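Local structure of SnoaL-like domain-containing protein (Burkholderia thailandensis E264, 3H3H) at residues A20-D25 with L75-I80; D87-H92 with F105-D110. The protein is of unknown function but has the SnoaL-like fold of the NTF2 clan, forms a two-chain assembly and holds an unidentified ligand. All blocks are in the same frame, centred on the assembly; numbering follows the deposited sequence.

Interaction 1. Residues A20-D25 with L75-I80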
ATOM      1  N   ALA B  20       7.142 -13.332 -12.627  1.00 11.91           N
ATOM      2  CA  ALA B  20       7.462 -14.559 -11.890  1.00 13.63           C
ATOM      3  C   ALA B  20       6.168 -15.294 -11.511  1.00 13.43           C
ATOM      4  O   ALA B  20       6.058 -16.522 -11.653  1.00 11.32           O
ATOM      5  CB  ALA B  20       8.287 -14.260 -10.645  1.00 11.66           C
ATOM      6  N   TRP B  21       5.188 -14.549 -11.026  1.00 12.66           N
ATOM      7  CA  TRP B  21       3.882 -15.098 -10.754  1.00 11.17           C
ATOM      8  C   TRP B  21       3.250 -15.690 -12.006  1.00 12.35           C
ATOM      9  O   TRP B  21       2.764 -16.823 -12.001  1.00 13.40           O
ATOM     10  CB  TRP B  21       2.971 -14.033 -10.126  1.00 10.73           C
ATOM     11  CG  TRP B  21       3.248 -13.954  -8.634  1.00 10.59           C
ATOM     12  CD1 TRP B  21       4.027 -13.049  -7.989  1.00 13.77           C
ATOM     13  CD2 TRP B  21       2.756 -14.853  -7.643  1.00 12.14           C
ATOM     14  NE1 TRP B  21       4.042 -13.317  -6.660  1.00 15.02           N
ATOM     15  CE2 TRP B  21       3.263 -14.412  -6.418  1.00 14.91           C
ATOM     16  CE3 TRP B  21       1.922 -15.977  -7.665  1.00 14.25           C
ATOM     17  CZ2 TRP B  21       3.019 -15.073  -5.241  1.00 15.93           C
ATOM     18  CZ3 TRP B  21       1.660 -16.619  -6.462  1.00 16.21           C
ATOM     19  CH2 TRP B  21       2.194 -16.141  -5.273  1.00 14.93           C
ATOM     20  N   ASN B  22       3.327 -14.952 -13.116  1.00 11.37           N
ATOM     21  CA  ASN B  22       2.688 -15.377 -14.353  1.00 11.63           C
ATOM     22  C   ASN B  22       3.336 -16.618 -14.944  1.00 13.02           C
ATOM     23  O   ASN B  22       2.686 -17.402 -15.683  1.00 13.77           O
ATOM     24  CB  ASN B  22       2.615 -14.210 -15.346  1.00 12.14           C
ATOM     25  CG  ASN B  22       1.552 -13.205 -14.928  1.00 13.96           C
ATOM     26  OD1 ASN B  22       0.743 -13.544 -14.080  1.00 13.07           O
ATOM     27  ND2 ASN B  22       1.535 -11.998 -15.498  1.00 14.77           N
ATOM     28  N   ALA B  23       4.634 -16.763 -14.664  1.00 10.86           N
ATOM     29  CA  ALA B  23       5.421 -17.925 -15.050  1.00 13.02           C
ATOM     30  C   ALA B  23       5.198 -19.082 -14.086  1.00 13.97           C
ATOM     31  O   ALA B  23       5.665 -20.197 -14.337  1.00 13.01           O
ATOM     32  CB  ALA B  23       6.861 -17.565 -15.091  1.00 13.86           C
ATOM     33  N   HIS B  24       4.467 -18.826 -12.999  1.00 12.61           N
ATOM     34  CA  HIS B  24       4.207 -19.859 -11.980  1.00 14.63           C
ATOM     35  C   HIS B  24       5.504 -20.514 -11.462  1.00 12.51           C
ATOM     36  O   HIS B  24       5.615 -21.769 -11.314  1.00 12.84           O
ATOM     37  CB  HIS B  24       3.270 -20.914 -12.527  1.00 12.69           C
ATOM     38  CG  HIS B  24       2.040 -20.374 -13.173  1.00 13.04           C
ATOM     39  ND1 HIS B  24       1.542 -20.911 -14.338  1.00 22.80           N
ATOM     40  CD2 HIS B  24       1.220 -19.340 -12.854  1.00 14.45           C
ATOM     41  CE1 HIS B  24       0.470 -20.232 -14.710  1.00 19.29           C
ATOM     42  NE2 HIS B  24       0.235 -19.300 -13.808  1.00 17.22           N
ATOM     43  N   ASP B  25       6.501 -19.646 -11.248  1.00 12.84           N
ATOM     44  CA  ASP B  25       7.855 -20.030 -10.953  1.00 11.80           C
ATOM     45  C   ASP B  25       8.095 -19.587  -9.519  1.00 12.24           C
ATOM     46  O   ASP B  25       8.483 -18.469  -9.244  1.00 11.57           O
ATOM     47  CB  ASP B  25       8.817 -19.338 -11.900  1.00 12.46           C
ATOM     48  CG  ASP B  25      10.236 -19.799 -11.768  1.00 15.41           C
ATOM     49  OD1 ASP B  25      10.612 -20.306 -10.699  1.00 14.95           O
ATOM     50  OD2 ASP B  25      10.989 -19.539 -12.716  1.00 14.99           O
ATOM     51  N   LEU B  75      -3.095 -19.269 -13.186  1.00 19.77           N
ATOM     52  CA  LEU B  75      -3.039 -18.022 -12.450  1.00 17.38           C
ATOM     53  C   LEU B  75      -2.350 -16.966 -13.296  1.00 16.19           C
ATOM     54  O   LEU B  75      -1.322 -17.217 -13.922  1.00 14.69           O
ATOM     55  CB  LEU B  75      -2.232 -18.201 -11.145  1.00 14.23           C
ATOM     56  CG  LEU B  75      -1.967 -16.953 -10.299  1.00 16.16           C
ATOM     57  CD1 LEU B  75      -1.803 -17.181  -8.761  1.00 16.95           C
ATOM     58  CD2 LEU B  75      -0.689 -16.208 -10.780  1.00 15.37           C
ATOM     59  N   HIS B  76      -2.908 -15.759 -13.277  1.00 17.92           N
ATOM     60  CA  HIS B  76      -2.349 -14.682 -14.082  1.00 15.48           C
ATOM     61  C   HIS B  76      -2.684 -13.373 -13.463  1.00 14.69           C
ATOM     62  O   HIS B  76      -3.840 -13.161 -13.159  1.00 17.29           O
ATOM     63  CB  HIS B  76      -2.964 -14.752 -15.468  1.00 15.48           C
ATOM     64  CG  HIS B  76      -2.418 -13.714 -16.394  1.00 15.30           C
ATOM     65  ND1 HIS B  76      -1.180 -13.833 -16.984  1.00 18.08           N
ATOM     66  CD2 HIS B  76      -2.915 -12.523 -16.787  1.00 14.82           C
ATOM     67  CE1 HIS B  76      -0.934 -12.753 -17.699  1.00 18.80           C
ATOM     68  NE2 HIS B  76      -1.982 -11.956 -17.621  1.00 22.81           N
ATOM     69  N   PHE B  77      -1.684 -12.495 -13.327  1.00 13.51           N
ATOM     70  CA  PHE B  77      -1.872 -11.160 -12.768  1.00 12.90           C
ATOM     71  C   PHE B  77      -1.657 -10.151 -13.874  1.00 16.68           C
ATOM     72  O   PHE B  77      -0.740 -10.308 -14.648  1.00 16.82           O
ATOM     73  CB  PHE B  77      -0.819 -10.878 -11.732  1.00 13.57           C
ATOM     74  CG  PHE B  77      -0.911 -11.728 -10.488  1.00 12.55           C
ATOM     75  CD1 PHE B  77      -2.063 -12.458 -10.172  1.00 13.32           C
ATOM     76  CD2 PHE B  77       0.110 -11.728  -9.606  1.00 13.39           C
ATOM     77  CE1 PHE B  77      -2.108 -13.187  -8.986  1.00 15.88           C
ATOM     78  CE2 PHE B  77       0.093 -12.467  -8.423  1.00 11.17           C
ATOM     79  CZ  PHE B  77      -1.017 -13.174  -8.102  1.00 13.71           C
ATOM     80  N   GLU B  78      -2.504  -9.124 -13.939  1.00 12.28           N
ATOM     81  CA  GLU B  78      -2.279  -8.014 -14.882  1.00 12.02           C
ATOM     82  C   GLU B  78      -1.765  -6.819 -14.149  1.00 13.45           C
ATOM     83  O   GLU B  78      -2.483  -6.243 -13.339  1.00 13.97           O
ATOM     84  CB  GLU B  78      -3.581  -7.630 -15.672  1.00 12.63           C
ATOM     85  CG  GLU B  78      -3.400  -6.394 -16.526  1.00 15.61           C
ATOM     86  CD  GLU B  78      -4.569  -6.114 -17.429  1.00 16.40           C
ATOM     87  OE1 GLU B  78      -5.555  -6.869 -17.400  1.00 13.73           O
ATOM     88  OE2 GLU B  78      -4.472  -5.128 -18.158  1.00 12.75           O
ATOM     89  N   TRP B  79      -0.583  -6.364 -14.522  1.00 13.56           N
ATOM     90  CA  TRP B  79       0.021  -5.180 -13.912  1.00 15.36           C
ATOM     91  C   TRP B  79      -0.628  -3.891 -14.359  1.00 13.90           C
ATOM     92  O   TRP B  79      -0.665  -3.601 -15.555  1.00 14.58           O
ATOM     93  CB  TRP B  79       1.480  -5.161 -14.237  1.00 15.69           C
ATOM     94  CG  TRP B  79       2.282  -4.070 -13.657  1.00 17.05           C
ATOM     95  CD1 TRP B  79       2.040  -3.370 -12.533  1.00 14.66           C
ATOM     96  CD2 TRP B  79       3.536  -3.583 -14.171  1.00 16.05           C
ATOM     97  NE1 TRP B  79       3.016  -2.454 -12.318  1.00 16.36           N
ATOM     98  CE2 TRP B  79       3.957  -2.555 -13.312  1.00 19.63           C
ATOM     99  CE3 TRP B  79       4.337  -3.922 -15.262  1.00 21.20           C
ATOM    100  CZ2 TRP B  79       5.161  -1.878 -13.487  1.00 17.02           C
ATOM    101  CZ3 TRP B  79       5.540  -3.210 -15.473  1.00 23.21           C
ATOM    102  CH2 TRP B  79       5.925  -2.192 -14.602  1.00 23.91           C
ATOM    103  N   ILE B  80      -1.184  -3.151 -13.416  1.00 13.67           N
ATOM    104  CA  ILE B  80      -1.826  -1.855 -13.693  1.00 11.87           C
ATOM    105  C   ILE B  80      -0.899  -0.686 -13.405  1.00 12.12           C
ATOM    106  O   ILE B  80      -0.611   0.097 -14.313  1.00 14.90           O
ATOM    107  CB  ILE B  80      -3.142  -1.680 -12.932  1.00 11.03           C
ATOM    108  CG1 ILE B  80      -4.123  -2.789 -13.336  1.00 15.83           C
ATOM    109  CG2 ILE B  80      -3.715  -0.288 -13.172  1.00  9.93           C
ATOM    110  CD1 ILE B  80      -5.369  -2.884 -12.432  1.00 14.41           C
TER
HETATM  111  O   HOH W   1       0.035 -16.513 -16.373  1.00 22.41           O
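In this SnoaL-like domain, the C-terminal end of helix 7-22 meets the chain that leads into strand 78-84, an outermost strand of the sheet. Asn-22 bridges the two by laying its amide along the backbone of Phe-77. Its chi1 of -74° swings the amide across, and a small twist about CB-CG turns OD1 and ND2 to face Phe-77. OD1 receives Phe-77 N at 2.7 Å on a lone pair, while ND2 gives a hydrogen to Phe-77 O, 3.0 Å away and almost in the amide plane. Both nearly straight bonds fix the amide's rotation; asparagine suits the place because one flat group supplies an acceptor and a donor to one residue's backbone. The His-76 ring runs nearly parallel to this amide (planes 13° apart), its CE1 3.4 Å from Asn-22 ND2.

Below the polar layer, Trp-21 points inward. Phe-77 CE2 sits over one face of the indole, 3.5 Å from Trp-21 CG, and the five-membered ring of Trp-21 is inclined at 33° to the Phe-77 ring. Leu-75 adds CD1 obliquely near Trp-21 CE3, and its CD2 lies over a face of the Phe-77 ring. Trp-17 and Trp-65 meet the indole, and the unknown ligand lies about 4 Å from its side chain, consistent with this apolar side bordering the cleft that NTF2-like folds commonly use for ligands.

The helix ends in a Schellman motif, with His-24 at positive phi. That turn carries the imidazole to Leu-75, where NE2 donates to O at 2.6 Å, in the ring plane and on a carbonyl lone pair. The same Leu-75 O accepts a second hydrogen, from a water 2.9 Å away that also donates to Asn-22 O and is hydrogen-bonded to His-76 ND1.

Interaction 2. Residues D87-H92 with F105-D110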
ATOM      1  N   ASP B  87      10.443   3.277   1.615  1.00 13.04           N
ATOM      2  CA  ASP B  87      11.151   1.999   1.580  1.00 17.69           C
ATOM      3  C   ASP B  87      10.238   0.938   0.997  1.00 17.32           C
ATOM      4  O   ASP B  87      10.540  -0.270   1.087  1.00 19.03           O
ATOM      5  CB  ASP B  87      11.596   1.591   2.980  1.00 19.75           C
ATOM      6  CG  ASP B  87      10.443   1.123   3.887  1.00 30.37           C
ATOM      7  OD1 ASP B  87       9.237   1.187   3.529  1.00 39.92           O
ATOM      8  OD2 ASP B  87      10.780   0.657   4.994  1.00 44.82           O
ATOM      9  N   SER B  88       9.189   1.380   0.304  1.00 15.80           N
ATOM     10  CA  SER B  88       8.198   0.449  -0.209  1.00 12.67           C
ATOM     11  C   SER B  88       7.803   0.756  -1.653  1.00 12.66           C
ATOM     12  O   SER B  88       8.006   1.905  -2.156  1.00 13.14           O
ATOM     13  CB  SER B  88       6.974   0.433   0.673  1.00 14.53           C
ATOM     14  OG  SER B  88       6.390   1.712   0.859  1.00 18.13           O
ATOM     15  N   VAL B  89       7.303  -0.289  -2.301  1.00 11.76           N
ATOM     16  CA  VAL B  89       6.736  -0.222  -3.639  1.00 12.69           C
ATOM     17  C   VAL B  89       5.330  -0.761  -3.506  1.00 15.11           C
ATOM     18  O   VAL B  89       5.095  -1.731  -2.793  1.00 13.97           O
ATOM     19  CB  VAL B  89       7.559  -1.061  -4.622  1.00 16.53           C
ATOM     20  CG1 VAL B  89       6.894  -1.213  -5.959  1.00 18.06           C
ATOM     21  CG2 VAL B  89       8.945  -0.385  -4.829  1.00 19.20           C
ATOM     22  N   ALA B  90       4.393  -0.156  -4.203  1.00 11.98           N
ATOM     23  CA  ALA B  90       3.015  -0.651  -4.228  1.00  8.99           C
ATOM     24  C   ALA B  90       2.722  -1.076  -5.623  1.00 13.68           C
ATOM     25  O   ALA B  90       2.897  -0.279  -6.555  1.00 13.62           O
ATOM     26  CB  ALA B  90       2.019   0.461  -3.841  1.00 11.16           C
ATOM     27  N   ILE B  91       2.348  -2.336  -5.791  1.00 11.57           N
ATOM     28  CA  ILE B  91       1.979  -2.854  -7.090  1.00 10.57           C
ATOM     29  C   ILE B  91       0.475  -2.996  -7.123  1.00 11.40           C
ATOM     30  O   ILE B  91      -0.088  -3.728  -6.338  1.00 12.10           O
ATOM     31  CB  ILE B  91       2.632  -4.210  -7.406  1.00 13.33           C
ATOM     32  CG1 ILE B  91       4.181  -4.101  -7.322  1.00 11.13           C
ATOM     33  CG2 ILE B  91       2.205  -4.717  -8.845  1.00 14.24           C
ATOM     34  CD1 ILE B  91       4.907  -5.452  -7.697  1.00 11.72           C
ATOM     35  N   HIS B  92      -0.149  -2.346  -8.104  1.00 12.51           N
ATOM     36  CA  HIS B  92      -1.589  -2.393  -8.296  1.00 12.60           C
ATOM     37  C   HIS B  92      -1.758  -3.303  -9.490  1.00 15.07           C
ATOM     38  O   HIS B  92      -1.155  -3.097 -10.546  1.00 11.03           O
ATOM     39  CB  HIS B  92      -2.088  -0.966  -8.512  1.00 14.42           C
ATOM     40  CG  HIS B  92      -3.546  -0.848  -8.772  1.00 16.29           C
ATOM     41  ND1 HIS B  92      -4.493  -1.540  -8.048  1.00 11.93           N
ATOM     42  CD2 HIS B  92      -4.219  -0.093  -9.670  1.00 13.46           C
ATOM     43  CE1 HIS B  92      -5.696  -1.221  -8.503  1.00 16.55           C
ATOM     44  NE2 HIS B  92      -5.562  -0.319  -9.461  1.00 15.79           N
ATOM     45  N   PHE B 105       5.064  -3.616  -0.763  1.00 13.53           N
ATOM     46  CA  PHE B 105       6.266  -4.348  -0.462  1.00 13.68           C
ATOM     47  C   PHE B 105       7.280  -3.447   0.168  1.00 10.68           C
ATOM     48  O   PHE B 105       7.695  -2.431  -0.420  1.00 13.32           O
ATOM     49  CB  PHE B 105       6.875  -4.888  -1.740  1.00 13.54           C
ATOM     50  CG  PHE B 105       5.935  -5.719  -2.578  1.00 13.94           C
ATOM     51  CD1 PHE B 105       5.080  -5.142  -3.521  1.00 12.83           C
ATOM     52  CD2 PHE B 105       5.928  -7.101  -2.475  1.00 14.15           C
ATOM     53  CE1 PHE B 105       4.239  -5.914  -4.265  1.00 12.37           C
ATOM     54  CE2 PHE B 105       5.073  -7.889  -3.249  1.00 13.87           C
ATOM     55  CZ  PHE B 105       4.230  -7.308  -4.141  1.00 13.86           C
ATOM     56  N   HIS B 106       7.696  -3.789   1.371  1.00 10.84           N
ATOM     57  CA  HIS B 106       8.725  -3.076   2.070  1.00 11.05           C
ATOM     58  C   HIS B 106      10.033  -3.793   1.894  1.00 12.96           C
ATOM     59  O   HIS B 106      10.108  -5.016   1.990  1.00 14.98           O
ATOM     60  CB  HIS B 106       8.440  -2.993   3.533  1.00 13.20           C
ATOM     61  CG  HIS B 106       7.236  -2.186   3.844  1.00 14.16           C
ATOM     62  ND1 HIS B 106       7.295  -0.840   4.149  1.00 18.28           N
ATOM     63  CD2 HIS B 106       5.924  -2.532   3.843  1.00 16.32           C
ATOM     64  CE1 HIS B 106       6.066  -0.397   4.345  1.00 22.19           C
ATOM     65  NE2 HIS B 106       5.216  -1.399   4.180  1.00 17.48           N
ATOM     66  N   PHE B 107      11.073  -3.011   1.624  1.00 13.24           N
ATOM     67  CA  PHE B 107      12.379  -3.608   1.309  1.00 14.01           C
ATOM     68  C   PHE B 107      13.378  -3.417   2.420  1.00 15.55           C
ATOM     69  O   PHE B 107      13.330  -2.411   3.119  1.00 16.20           O
ATOM     70  CB  PHE B 107      12.966  -3.021   0.041  1.00 10.68           C
ATOM     71  CG  PHE B 107      12.200  -3.406  -1.160  1.00 12.23           C
ATOM     72  CD1 PHE B 107      11.007  -2.726  -1.489  1.00 13.29           C
ATOM     73  CD2 PHE B 107      12.563  -4.529  -1.871  1.00 12.90           C
ATOM     74  CE1 PHE B 107      10.260  -3.159  -2.580  1.00 14.36           C
ATOM     75  CE2 PHE B 107      11.804  -4.951  -2.948  1.00 17.97           C
ATOM     76  CZ  PHE B 107      10.675  -4.276  -3.272  1.00 14.47           C
ATOM     77  N   GLY B 108      14.325  -4.348   2.489  1.00 15.69           N
ATOM     78  CA  GLY B 108      15.344  -4.333   3.503  1.00 19.45           C
ATOM     79  C   GLY B 108      16.644  -3.872   2.917  1.00 23.08           C
ATOM     80  O   GLY B 108      16.671  -3.418   1.777  1.00 19.32           O
ATOM     81  N   PRO B 109      17.728  -3.988   3.714  1.00 26.95           N
ATOM     82  CA  PRO B 109      19.052  -3.563   3.316  1.00 28.80           C
ATOM     83  C   PRO B 109      19.495  -4.200   2.028  1.00 30.82           C
ATOM     84  O   PRO B 109      20.121  -3.522   1.221  1.00 35.56           O
ATOM     85  CB  PRO B 109      19.951  -4.043   4.477  1.00 29.68           C
ATOM     86  CG  PRO B 109      19.063  -4.144   5.630  1.00 33.31           C
ATOM     87  CD  PRO B 109      17.705  -4.518   5.091  1.00 28.62           C
ATOM     88  N   ASP B 110      19.185  -5.487   1.830  1.00 28.33           N
ATOM     89  CA  ASP B 110      19.658  -6.229   0.641  1.00 27.27           C
ATOM     90  C   ASP B 110      18.760  -6.043  -0.594  1.00 26.12           C
ATOM     91  O   ASP B 110      18.855  -6.824  -1.541  1.00 27.29           O
ATOM     92  CB  ASP B 110      19.787  -7.735   0.982  1.00 24.96           C
TER
HETATM   93  O   HOH W   2      11.660  -1.756   5.164  1.00 25.90           O
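The beta hairpin of strands 88-94 and 100-107 is joined here at its open end, far from the turn, as antiparallel neighbours in the sheet. Val-89 and Phe-105 form a hydrogen-bonded pair: Phe-105 N reaches Val-89 O at 2.8 Å, and Val-89 N returns a bond to Phe-105 O. Ser-88 and His-106 follow as a non-hydrogen-bonded pair, and Phe-107 N then bonds Asp-87 O nearly along the C=O axis.

Beside the pair Ser-88 and His-106 lies the polar part of the contact. His-106 ND1 donates to Asp-87 OD1 (2.9 Å), which lies at the ring's edge, whereas the donor comes from above the carboxylate plane, the two planes being 80° apart. A negative carboxylate here would favour a protonated imidazole. Ser-88 CB covers one face of the same ring in a CH-pi contact, small enough to fit beneath it, while its OG bonds His-119 of the second subunit. Water 2 donates to Asp-87 OD2 and Phe-107 O.

The face bearing Val-89 and Phe-105 is apolar. Ile-91 CD1 comes obliquely to Phe-105 CE1 (3.5 Å), and Val-89 CG2 to Phe-107 CE1. Helix 7-22 covers this side, with Phe-13 edge-to-face to both phenylalanines; strands 78-84 and 113-121 flank the hairpin, and the second subunit packs against the face of Ser-88 and His-106.

Strands 78-84 and 88-94 follow each other in the chain and are neighbours in the sheet, so the two contacts meet: Ile-80 N lies 2.9 Å from His-92 O, a probable hydrogen bond, and Trp-79 packs on Ile-91. Helix 7-22 serves both, giving its C-terminal end to interaction 1 and its flank to the apolar face of interaction 2. Interaction 1 is only partly buried; there the side chains of Asn-22 and His-24 bond the backbone of Leu-75 and Phe-77, just ahead of the strand. Interaction 2 is buried and relies on regular backbone pairing, with Ser-88 and His-106 turned to the second subunit. Both place aromatic rings on the side near the unknown ligand.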